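Local structure of acyl-homoserine-lactone synthase (Mesorhizobium sp. ORS 3359, 6WNS) at residues Leu59-Asp62 with Lys66-Gly69; Ala122-Cys127 with Gly197-Asp202; Gly128-Ala133 with Pro183-Gln188; Arg154-Thr159 with Arg190-Ile195. The protein synthesises acyl-homoserine lactone quorum-sensing signals from a coenzyme A-linked acyl donor, the acceptor probably being S-adenosylmethionine. One frame throughout, in Å; residues are numbered along the deposited sequence.

Interaction 1: Leu59-Asp62 with Lys66-Gly69; sequences LALD and KIVG
Ala-60 faces both Val-68 and Gly-69 across an antiparallel pairing, a classic beta bulge in which the short segments run 137° apart. Two backbone bonds fix it: Ala-60 N gives its hydrogen to Gly-69 O (2.9 Å), and Val-68 N gives a nearly straight one, 173° at the hydrogen, to Ala-60 O. The extra residue sits at the start of strand 69-75, just after the turn, and illustrates the principle of a bulge: two residues of one chain face a single residue of the other. The methyl of Ala-60 meets Val-68 CG2 at 3.9 Å, and both residues touch helix 121-135, Ala-60 at Val-125 and Val-68 at Val-121. Leu-61 and Ile-67 run alongside each other in one direction, with Leu-61 CD2 resting 3.6 Å from Ile-67 CG1; Ile-67 goes on to touch Tyr-22 and Ile-25 of helix 16-31. Nearer the turn, the chi1 of Asp-62 (65°) sets CG between the backbone N and the carbonyl carbon, which turns the carboxylate to the start of the returning chain. Its OD1 takes hydrogens from the backbone N of Gly-65 and of Lys-66, the latter at 2.9 Å on the syn side but out of the carboxylate plane, while OD2 sits 3.6 Å from Val-68 CG1.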
loop_
_atom_site.group_PDB
_atom_site.type_symbol
_atom_site.label_atom_id
_atom_site.label_comp_id
_atom_site.label_asym_id
_atom_site.label_seq_id
_atom_site.Cartn_x
_atom_site.Cartn_y
_atom_site.Cartn_z
ATOM N N LEU A 59 1.134 -6.448 6.033
ATOM C CA LEU A 59 0.903 -5.918 7.387
ATOM C C LEU A 59 2.183 -5.986 8.217
ATOM O O LEU A 59 2.800 -7.081 8.329
ATOM C CB LEU A 59 -0.226 -6.717 7.996
ATOM C CG LEU A 59 -1.532 -6.638 7.172
ATOM C CD1 LEU A 59 -2.588 -7.359 7.923
ATOM C CD2 LEU A 59 -1.910 -5.167 6.901
ATOM N N ALA A 60 2.496 -4.853 8.841
ATOM C CA ALA A 60 3.587 -4.737 9.832
ATOM C C ALA A 60 3.029 -5.047 11.233
ATOM O O ALA A 60 2.117 -4.289 11.692
ATOM C CB ALA A 60 4.181 -3.372 9.714
ATOM N N LEU A 61 3.538 -6.122 11.888
ATOM C CA LEU A 61 3.066 -6.647 13.207
ATOM C C LEU A 61 4.191 -6.559 14.223
ATOM O O LEU A 61 5.208 -6.201 13.743
ATOM C CB LEU A 61 2.707 -8.122 13.057
ATOM C CG LEU A 61 1.644 -8.380 11.997
ATOM C CD1 LEU A 61 1.040 -9.745 12.173
ATOM C CD2 LEU A 61 0.562 -7.283 12.032
ATOM N N ASP A 62 4.019 -7.181 15.421
ATOM C CA ASP A 62 5.039 -7.381 16.493
ATOM C C ASP A 62 4.578 -8.298 17.650
ATOM O O ASP A 62 5.370 -8.282 18.770
ATOM C CB ASP A 62 5.371 -6.027 17.151
ATOM C CG ASP A 62 4.108 -5.405 17.935
ATOM O OD1 ASP A 62 3.170 -6.300 18.123
ATOM O OD2 ASP A 62 3.829 -4.168 18.056
ATOM N N LYS A 66 0.473 -6.891 17.394
ATOM C CA LYS A 66 -0.261 -5.604 17.197
ATOM C C LYS A 66 0.053 -5.046 15.794
ATOM O O LYS A 66 1.213 -5.092 15.351
ATOM C CB LYS A 66 0.138 -4.649 18.326
ATOM C CG LYS A 66 -0.809 -3.497 18.630
ATOM C CD LYS A 66 -0.072 -2.300 19.215
ATOM C CE LYS A 66 -0.875 -1.500 20.219
ATOM N NZ LYS A 66 -1.024 -2.211 21.514
ATOM N N ILE A 67 -0.954 -4.562 15.061
ATOM C CA ILE A 67 -0.711 -3.961 13.721
ATOM C C ILE A 67 -0.118 -2.552 13.909
ATOM O O ILE A 67 -0.774 -1.732 14.550
ATOM C CB ILE A 67 -2.007 -3.929 12.892
ATOM C CG1 ILE A 67 -2.440 -5.314 12.432
ATOM C CG2 ILE A 67 -1.777 -3.027 11.706
ATOM C CD1 ILE A 67 -3.960 -5.487 12.325
ATOM N N VAL A 68 1.049 -2.256 13.319
ATOM C CA VAL A 68 1.700 -0.928 13.466
ATOM C C VAL A 68 1.762 -0.195 12.120
ATOM O O VAL A 68 2.036 1.077 12.104
ATOM C CB VAL A 68 3.067 -1.098 14.153
ATOM C CG1 VAL A 68 2.872 -1.761 15.508
ATOM C CG2 VAL A 68 4.063 -1.891 13.303
ATOM N N GLY A 69 1.458 -0.892 11.026
ATOM C CA GLY A 69 1.308 -0.215 9.727
ATOM C C GLY A 69 1.004 -1.192 8.625
ATOM O O GLY A 69 0.943 -2.420 8.894
#

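Interaction 2: Ala122-Cys127 with Gly197-Asp202; sequences AGFVLC and GAILAD
Ile-199 reaches from the C-terminal tail toward helix 121-135 and spreads its two branches between Phe-124 and Cys-127. With chi1 at -55° and chi2 extended at -173°, its long arm and its short one are aimed at different residues. The long arm brings CD1 beside the thiol of Cys-127, 3.7 Å from SG and 3.8 Å from CB. The short arm, CG2, meets Phe-124 CD1 at 4.0 Å, obliquely to the ring, and lies 3.8 Å from Phe-124 O. Cys-127 turns SG away from its own backbone N (chi1 -157°), which helps to present both CB and SG to the incoming methyl. Backbone bonds from Ile-199 and Ala-201 tie the tail to Ile-4 at the start of strand 4-7, while Arg-190 of helix 183-192 packs against both Cys-127 and Ile-199. One branched residue thus links a tail without regular structure to two residues one turn apart on helix 121-135. No hydrogen bond crosses directly between residues 122-127 and 197-202, which implies that between these two segments the burial of apolar surface is what holds, with shape rather than polarity setting the fit.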
loop_
_atom_site.group_PDB
_atom_site.type_symbol
_atom_site.label_atom_id
_atom_site.label_comp_id
_atom_site.label_asym_id
_atom_site.label_seq_id
_atom_site.Cartn_x
_atom_site.Cartn_y
_atom_site.Cartn_z
ATOM N N ALA A 122 7.448 3.148 9.268
ATOM C CA ALA A 122 7.178 3.545 7.877
ATOM C C ALA A 122 8.193 2.799 7.009
ATOM O O ALA A 122 7.796 2.134 6.067
ATOM C CB ALA A 122 7.237 5.037 7.693
ATOM N N GLY A 123 9.477 2.938 7.336
ATOM C CA GLY A 123 10.576 2.217 6.648
ATOM C C GLY A 123 10.229 0.721 6.405
ATOM O O GLY A 123 10.261 0.226 5.180
ATOM N N PHE A 124 9.904 0.066 7.569
ATOM C CA PHE A 124 9.578 -1.395 7.666
ATOM C C PHE A 124 8.453 -1.714 6.683
ATOM O O PHE A 124 8.528 -2.753 5.996
ATOM C CB PHE A 124 9.120 -1.819 9.066
ATOM C CG PHE A 124 10.225 -2.249 9.991
ATOM C CD1 PHE A 124 10.499 -3.598 10.175
ATOM C CD2 PHE A 124 10.950 -1.312 10.710
ATOM C CE1 PHE A 124 11.505 -3.995 11.034
ATOM C CE2 PHE A 124 11.963 -1.716 11.561
ATOM C CZ PHE A 124 12.242 -3.056 11.717
ATOM N N VAL A 125 7.428 -0.845 6.620
ATOM C CA VAL A 125 6.269 -1.009 5.688
ATOM C C VAL A 125 6.707 -0.771 4.238
ATOM O O VAL A 125 6.343 -1.562 3.379
ATOM C CB VAL A 125 5.117 -0.044 6.038
ATOM C CG1 VAL A 125 3.978 -0.203 5.043
ATOM C CG2 VAL A 125 4.639 -0.220 7.470
ATOM N N LEU A 126 7.394 0.336 3.959
ATOM C CA LEU A 126 7.783 0.654 2.562
ATOM C C LEU A 126 8.774 -0.432 2.050
ATOM O O LEU A 126 8.514 -1.096 1.048
ATOM C CB LEU A 126 8.388 2.060 2.571
ATOM C CG LEU A 126 7.411 3.229 2.740
ATOM C CD1 LEU A 126 8.166 4.520 2.973
ATOM C CD2 LEU A 126 6.552 3.386 1.490
ATOM N N CYS A 127 9.855 -0.677 2.770
ATOM C CA CYS A 127 10.797 -1.770 2.412
ATOM C C CYS A 127 10.053 -3.114 2.258
ATOM O O CYS A 127 10.384 -3.863 1.335
ATOM C CB CYS A 127 11.885 -1.882 3.458
ATOM S SG CYS A 127 13.322 -2.671 2.716
ATOM N N GLY A 197 17.901 -6.542 10.550
ATOM C CA GLY A 197 17.436 -7.938 10.688
ATOM C C GLY A 197 16.591 -8.343 9.445
ATOM O O GLY A 197 16.578 -7.595 8.332
ATOM N N ALA A 198 15.965 -9.554 9.542
ATOM C CA ALA A 198 14.904 -9.994 8.603
ATOM C C ALA A 198 13.737 -9.017 8.708
ATOM O O ALA A 198 13.511 -8.507 9.829
ATOM C CB ALA A 198 14.473 -11.396 8.935
ATOM N N ILE A 199 13.016 -8.756 7.603
ATOM C CA ILE A 199 11.818 -7.876 7.640
ATOM C C ILE A 199 10.601 -8.773 7.364
ATOM O O ILE A 199 9.686 -8.775 8.198
ATOM C CB ILE A 199 11.871 -6.681 6.664
ATOM C CG1 ILE A 199 13.093 -5.793 6.805
ATOM C CG2 ILE A 199 10.650 -5.810 6.846
ATOM C CD1 ILE A 199 12.990 -4.546 5.940
ATOM N N LEU A 200 10.602 -9.542 6.271
ATOM C CA LEU A 200 9.470 -10.453 5.906
ATOM C C LEU A 200 9.453 -11.674 6.823
ATOM O O LEU A 200 10.514 -12.290 6.958
ATOM C CB LEU A 200 9.630 -10.948 4.467
ATOM C CG LEU A 200 9.901 -9.884 3.406
ATOM C CD1 LEU A 200 10.058 -10.539 2.039
ATOM C CD2 LEU A 200 8.780 -8.853 3.389
ATOM N N ALA A 201 8.283 -12.053 7.343
ATOM C CA ALA A 201 7.975 -13.410 7.867
ATOM C C ALA A 201 7.575 -14.331 6.691
ATOM O O ALA A 201 6.363 -14.474 6.383
ATOM C CB ALA A 201 6.900 -13.310 8.921
ATOM N N ASP A 202 8.596 -14.920 6.063
ATOM C CA ASP A 202 8.605 -15.815 4.866
ATOM C C ASP A 202 8.130 -17.251 5.170
ATOM O O ASP A 202 7.288 -17.789 4.416
ATOM C CB ASP A 202 10.056 -16.006 4.401
ATOM C CG ASP A 202 10.628 -14.991 3.429
ATOM O OD1 ASP A 202 11.816 -14.689 3.559
ATOM O OD2 ASP A 202 9.887 -14.556 2.525
#

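Interaction 3: Gly128-Ala133 with Pro183-Gln188; sequences GLLETA and PEAIEQ
Glu-131 OE1 forms a salt bridge with Arg-190 NH2, and the same oxygen passes 4.0 Å from Ile-186 CG2, at the border of the apolar seam between helices 121-135 and 183-192. The chain behind it is extended beyond CG, and Glu-131 CG itself comes within 4.1 Å of Ile-186 CG2, the two side chains crossing at a slant. The centre of the seam belongs to Leu-130 and Ile-186, whose side chains run antiparallel past one another: Leu-130 CB meets Ile-186 CG1 at 3.5 Å, and Leu-130 CD1 travels on to Ala-185 CB at 4.1 Å. In the acetyltransferase-like fold expected of this family, helix 121-135 is the crossover of a beta-alpha-beta unit, joining the parallel neighbouring strands 100-108 and 140-146. Helix 183-192, which follows strand 174-180, packs beside it nearly antiparallel, the short segments meeting at 152° with their axes 9.6 Å apart. On the crossover helix, Gly-128 O accepts from Thr-132 N and, from the opposite face of the carbonyl plane, from Thr-132 OG1, although this second bond is suspiciously short in the model. Leu-130 CD1 also rests on the indole of Trp-158, at CZ2.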
loop_
_atom_site.group_PDB
_atom_site.type_symbol
_atom_site.label_atom_id
_atom_site.label_comp_id
_atom_site.label_asym_id
_atom_site.label_seq_id
_atom_site.Cartn_x
_atom_site.Cartn_y
_atom_site.Cartn_z
ATOM N N GLY A 128 9.047 -3.385 3.104
ATOM C CA GLY A 128 8.374 -4.694 3.189
ATOM C C GLY A 128 7.483 -4.891 1.985
ATOM O O GLY A 128 7.331 -6.051 1.506
ATOM N N LEU A 129 6.928 -3.769 1.515
ATOM C CA LEU A 129 6.089 -3.696 0.292
ATOM C C LEU A 129 6.965 -4.142 -0.884
ATOM O O LEU A 129 6.524 -5.037 -1.595
ATOM C CB LEU A 129 5.545 -2.285 0.065
ATOM C CG LEU A 129 4.581 -2.170 -1.119
ATOM C CD1 LEU A 129 3.228 -2.849 -0.813
ATOM C CD2 LEU A 129 4.385 -0.715 -1.546
ATOM N N LEU A 130 8.151 -3.551 -1.062
ATOM C CA LEU A 130 9.036 -3.868 -2.224
ATOM C C LEU A 130 9.495 -5.316 -2.131
ATOM O O LEU A 130 9.516 -6.004 -3.164
ATOM C CB LEU A 130 10.260 -2.963 -2.237
ATOM C CG LEU A 130 9.959 -1.486 -2.425
ATOM C CD1 LEU A 130 11.233 -0.672 -2.312
ATOM C CD2 LEU A 130 9.259 -1.259 -3.753
ATOM N N GLU A 131 9.833 -5.755 -0.924
ATOM C CA GLU A 131 10.335 -7.128 -0.687
ATOM C C GLU A 131 9.223 -8.141 -0.984
ATOM O O GLU A 131 9.496 -9.199 -1.577
ATOM C CB GLU A 131 10.904 -7.234 0.726
ATOM C CG GLU A 131 12.293 -6.645 0.809
ATOM C CD GLU A 131 13.021 -6.920 2.142
ATOM O OE1 GLU A 131 13.584 -5.988 2.688
ATOM O OE2 GLU A 131 13.080 -8.090 2.583
ATOM N N THR A 132 8.006 -7.872 -0.558
ATOM C CA THR A 132 6.865 -8.776 -0.824
ATOM C C THR A 132 6.616 -8.804 -2.326
ATOM O O THR A 132 6.466 -9.972 -2.882
ATOM C CB THR A 132 5.659 -8.354 -0.006
ATOM O OG1 THR A 132 6.138 -8.260 1.339
ATOM C CG2 THR A 132 4.499 -9.315 -0.144
ATOM N N ALA A 133 6.688 -7.610 -2.990
ATOM C CA ALA A 133 6.375 -7.577 -4.436
ATOM C C ALA A 133 7.465 -8.374 -5.190
ATOM O O ALA A 133 7.112 -9.143 -6.120
ATOM C CB ALA A 133 6.264 -6.154 -4.913
ATOM N N PRO A 183 15.985 -4.397 -6.817
ATOM C CA PRO A 183 16.872 -4.753 -5.701
ATOM C C PRO A 183 17.551 -3.514 -4.947
ATOM O O PRO A 183 17.972 -3.625 -3.750
ATOM C CB PRO A 183 17.896 -5.656 -6.414
ATOM C CG PRO A 183 17.052 -6.408 -7.408
ATOM C CD PRO A 183 16.135 -5.331 -7.956
ATOM N N GLU A 184 17.648 -2.429 -5.804
ATOM C CA GLU A 184 18.413 -1.194 -5.479
ATOM C C GLU A 184 17.490 -0.356 -4.605
ATOM O O GLU A 184 17.905 0.011 -3.453
ATOM C CB GLU A 184 18.936 -0.418 -6.712
ATOM C CG GLU A 184 18.274 -0.730 -8.068
ATOM C CD GLU A 184 18.861 -1.878 -8.903
ATOM O OE1 GLU A 184 18.253 -2.978 -8.938
ATOM O OE2 GLU A 184 19.888 -1.659 -9.559
ATOM N N ALA A 185 16.272 -0.128 -5.112
ATOM C CA ALA A 185 15.198 0.602 -4.404
ATOM C C ALA A 185 15.197 0.027 -2.969
ATOM O O ALA A 185 15.421 0.825 -1.906
ATOM C CB ALA A 185 13.903 0.457 -5.179
ATOM N N ILE A 186 15.183 -1.327 -2.899
ATOM C CA ILE A 186 15.129 -2.040 -1.593
ATOM C C ILE A 186 16.314 -1.620 -0.714
ATOM O O ILE A 186 16.089 -1.251 0.464
ATOM C CB ILE A 186 15.034 -3.555 -1.819
ATOM C CG1 ILE A 186 13.644 -3.921 -2.361
ATOM C CG2 ILE A 186 15.328 -4.292 -0.526
ATOM C CD1 ILE A 186 13.669 -4.992 -3.446
ATOM N N GLU A 187 17.529 -1.672 -1.258
ATOM C CA GLU A 187 18.765 -1.459 -0.471
ATOM C C GLU A 187 18.785 -0.050 0.150
ATOM O O GLU A 187 19.022 0.080 1.434
ATOM C CB GLU A 187 20.000 -1.663 -1.357
ATOM C CG GLU A 187 20.679 -2.966 -1.061
ATOM C CD GLU A 187 20.759 -3.185 0.431
ATOM O OE1 GLU A 187 19.993 -4.189 0.909
ATOM O OE2 GLU A 187 21.537 -2.307 1.114
ATOM N N GLN A 188 18.579 0.958 -0.711
ATOM C CA GLN A 188 18.682 2.400 -0.352
ATOM C C GLN A 188 17.625 2.680 0.745
ATOM O O GLN A 188 17.898 3.466 1.695
ATOM C CB GLN A 188 18.491 3.259 -1.616
ATOM C CG GLN A 188 19.672 4.167 -1.980
ATOM C CD GLN A 188 20.149 5.075 -0.869
ATOM O OE1 GLN A 188 21.122 4.665 -0.077
ATOM N NE2 GLN A 188 19.569 6.351 -0.861
#

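Interaction 4: Arg154-Thr159 with Arg190-Ile195; sequences RALGWT and RRAYGI
An unusual chi1 of -91° in Leu-156, followed by a chi2 of 58°, brings the end of this side chain to Tyr-193, whose own chi1 of -71° sets CG anti to the carbonyl carbon and swings the ring out to meet it. Leu-156 CD2 touches Tyr-193 CE2 at 3.8 Å, arriving at the edge of the ring and in its plane rather than over a face. Leu-156 CG also lies 4.3 Å from Ala-192 CB, which points toward the loop from the last turn of helix 183-192. The contact is small, near the surface and apolar throughout. Deeper in, Trp-158 NE1 makes a hydrogen bond to Thr-189 OG1, a polar link between the same loop and the same helix, while Leu-156 and Trp-158 both pack on Leu-126 of helix 121-135. Gly-157, with positive phi, turns the chain out of helix 149-155 between these two side chains. A second glycine of positive phi, Gly-194, closes the partner helix: Gly-194 N bonds weakly to Arg-191 O, and the second bond, from Ile-195 N to Arg-190 O, rests on a less certain acceptor. The helix end, with its apolar residues packed against a loop, is consistent with a Schellman motif.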
loop_
_atom_site.group_PDB
_atom_site.type_symbol
_atom_site.label_atom_id
_atom_site.label_comp_id
_atom_site.label_asym_id
_atom_site.label_seq_id
_atom_site.Cartn_x
_atom_site.Cartn_y
_atom_site.Cartn_z
ATOM N N ARG A 154 11.533 9.157 -4.470
ATOM C CA ARG A 154 12.772 9.354 -5.282
ATOM C C ARG A 154 13.948 9.755 -4.383
ATOM O O ARG A 154 15.018 9.713 -4.909
ATOM C CB ARG A 154 12.575 10.304 -6.476
ATOM C CG ARG A 154 11.924 9.598 -7.668
ATOM C CD ARG A 154 12.092 10.228 -9.037
ATOM N NE ARG A 154 11.051 11.186 -9.287
ATOM C CZ ARG A 154 10.114 11.145 -10.225
ATOM N NH1 ARG A 154 10.030 10.169 -11.095
ATOM N NH2 ARG A 154 9.201 12.107 -10.239
ATOM N N ALA A 155 13.782 10.018 -3.077
ATOM C CA ALA A 155 14.865 10.268 -2.080
ATOM C C ALA A 155 15.323 8.957 -1.417
ATOM O O ALA A 155 16.482 8.915 -0.936
ATOM C CB ALA A 155 14.432 11.263 -1.016
ATOM N N LEU A 156 14.438 7.949 -1.359
ATOM C CA LEU A 156 14.692 6.605 -0.745
ATOM C C LEU A 156 15.375 5.620 -1.747
ATOM O O LEU A 156 15.697 4.456 -1.318
ATOM C CB LEU A 156 13.366 6.029 -0.236
ATOM C CG LEU A 156 12.988 6.354 1.212
ATOM C CD1 LEU A 156 12.905 7.847 1.434
ATOM C CD2 LEU A 156 11.644 5.700 1.559
ATOM N N GLY A 157 15.460 5.980 -3.046
ATOM C CA GLY A 157 16.087 5.181 -4.121
ATOM C C GLY A 157 15.104 4.750 -5.203
ATOM O O GLY A 157 15.538 4.075 -6.141
ATOM N N TRP A 158 13.836 5.149 -5.142
ATOM C CA TRP A 158 12.810 4.531 -6.029
ATOM C C TRP A 158 12.851 5.194 -7.412
ATOM O O TRP A 158 12.981 6.508 -7.505
ATOM C CB TRP A 158 11.406 4.599 -5.427
ATOM C CG TRP A 158 11.261 3.885 -4.128
ATOM C CD1 TRP A 158 12.219 3.644 -3.190
ATOM C CD2 TRP A 158 10.018 3.429 -3.571
ATOM N NE1 TRP A 158 11.657 3.035 -2.102
ATOM C CE2 TRP A 158 10.313 2.864 -2.318
ATOM C CE3 TRP A 158 8.708 3.373 -4.045
ATOM C CZ2 TRP A 158 9.334 2.274 -1.524
ATOM C CZ3 TRP A 158 7.725 2.830 -3.242
ATOM C CH2 TRP A 158 8.045 2.269 -2.004
ATOM N N THR A 159 12.804 4.319 -8.458
ATOM C CA THR A 159 12.704 4.827 -9.845
ATOM C C THR A 159 11.202 4.659 -10.149
ATOM O O THR A 159 10.601 3.537 -9.818
ATOM C CB THR A 159 13.801 4.228 -10.758
ATOM O OG1 THR A 159 13.181 3.199 -11.526
ATOM C CG2 THR A 159 15.007 3.650 -10.029
ATOM N N ARG A 190 16.161 0.519 3.166
ATOM C CA ARG A 190 16.860 -0.018 4.372
ATOM C C ARG A 190 17.931 0.964 4.907
ATOM O O ARG A 190 18.069 1.023 6.218
ATOM C CB ARG A 190 17.537 -1.368 4.106
ATOM C CG ARG A 190 16.619 -2.563 4.329
ATOM C CD ARG A 190 17.374 -3.888 4.373
ATOM N NE ARG A 190 16.442 -5.000 4.237
ATOM C CZ ARG A 190 16.332 -6.037 5.073
ATOM N NH1 ARG A 190 17.161 -6.198 6.133
ATOM N NH2 ARG A 190 15.381 -6.931 4.841
ATOM N N ARG A 191 18.703 1.612 3.956
ATOM C CA ARG A 191 19.845 2.485 4.335
ATOM C C ARG A 191 19.291 3.788 4.889
ATOM O O ARG A 191 19.823 4.301 5.969
ATOM C CB ARG A 191 20.763 2.881 3.175
ATOM C CG ARG A 191 21.840 3.868 3.603
ATOM C CD ARG A 191 23.220 3.469 3.138
ATOM N NE ARG A 191 23.518 2.067 3.431
ATOM C CZ ARG A 191 24.271 1.623 4.439
ATOM N NH1 ARG A 191 24.810 2.463 5.312
ATOM N NH2 ARG A 191 24.472 0.322 4.570
ATOM N N ALA A 192 18.211 4.279 4.189
ATOM C CA ALA A 192 17.588 5.557 4.596
ATOM C C ALA A 192 17.073 5.399 6.038
ATOM O O ALA A 192 17.278 6.389 6.890
ATOM C CB ALA A 192 16.519 5.931 3.618
ATOM N N TYR A 193 16.511 4.190 6.340
ATOM C CA TYR A 193 15.960 3.887 7.686
ATOM C C TYR A 193 16.911 3.049 8.532
ATOM O O TYR A 193 16.478 2.656 9.654
ATOM C CB TYR A 193 14.645 3.125 7.565
ATOM C CG TYR A 193 13.536 3.995 7.068
ATOM C CD1 TYR A 193 12.695 4.641 7.955
ATOM C CD2 TYR A 193 13.363 4.212 5.714
ATOM C CE1 TYR A 193 11.657 5.441 7.503
ATOM C CE2 TYR A 193 12.333 5.009 5.245
ATOM C CZ TYR A 193 11.486 5.633 6.143
ATOM O OH TYR A 193 10.471 6.395 5.660
ATOM N N GLY A 194 18.105 2.747 7.993
ATOM C CA GLY A 194 19.154 1.961 8.678
ATOM C C GLY A 194 18.563 0.879 9.567
ATOM O O GLY A 194 18.689 1.003 10.792
ATOM N N ILE A 195 17.883 -0.127 9.010
ATOM C CA ILE A 195 17.593 -1.354 9.807
ATOM C C ILE A 195 18.129 -2.572 9.053
ATOM O O ILE A 195 18.407 -2.484 7.816
ATOM C CB ILE A 195 16.124 -1.481 10.235
ATOM C CG1 ILE A 195 15.175 -1.461 9.034
ATOM C CG2 ILE A 195 15.772 -0.420 11.282
ATOM C CD1 ILE A 195 15.095 -2.788 8.334
#

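How the interactions relate
From the N terminus, interaction 1 comes first and is complete in itself: it closes the partly unmodelled turn between strands 56-60 and 69-75. Interaction 2 then opens on helix 121-135 and closes only in the C-terminal tail, so that interactions 3 and 4 are both nested within its loop. These two cross each other, because residues 154-159 fall between the segments of interaction 3 and residues 190-195 follow them. Interactions 2 and 3 share helix 121-135, and interactions 3 and 4 share helix 183-192. Val-125 packs on Ala-60 and Gly-69, joining the hairpin to the crossover helix. Together they tie the hairpin 56-75, helices 121-135 and 183-192, the loop after helix 149-155 and the C-terminal tail.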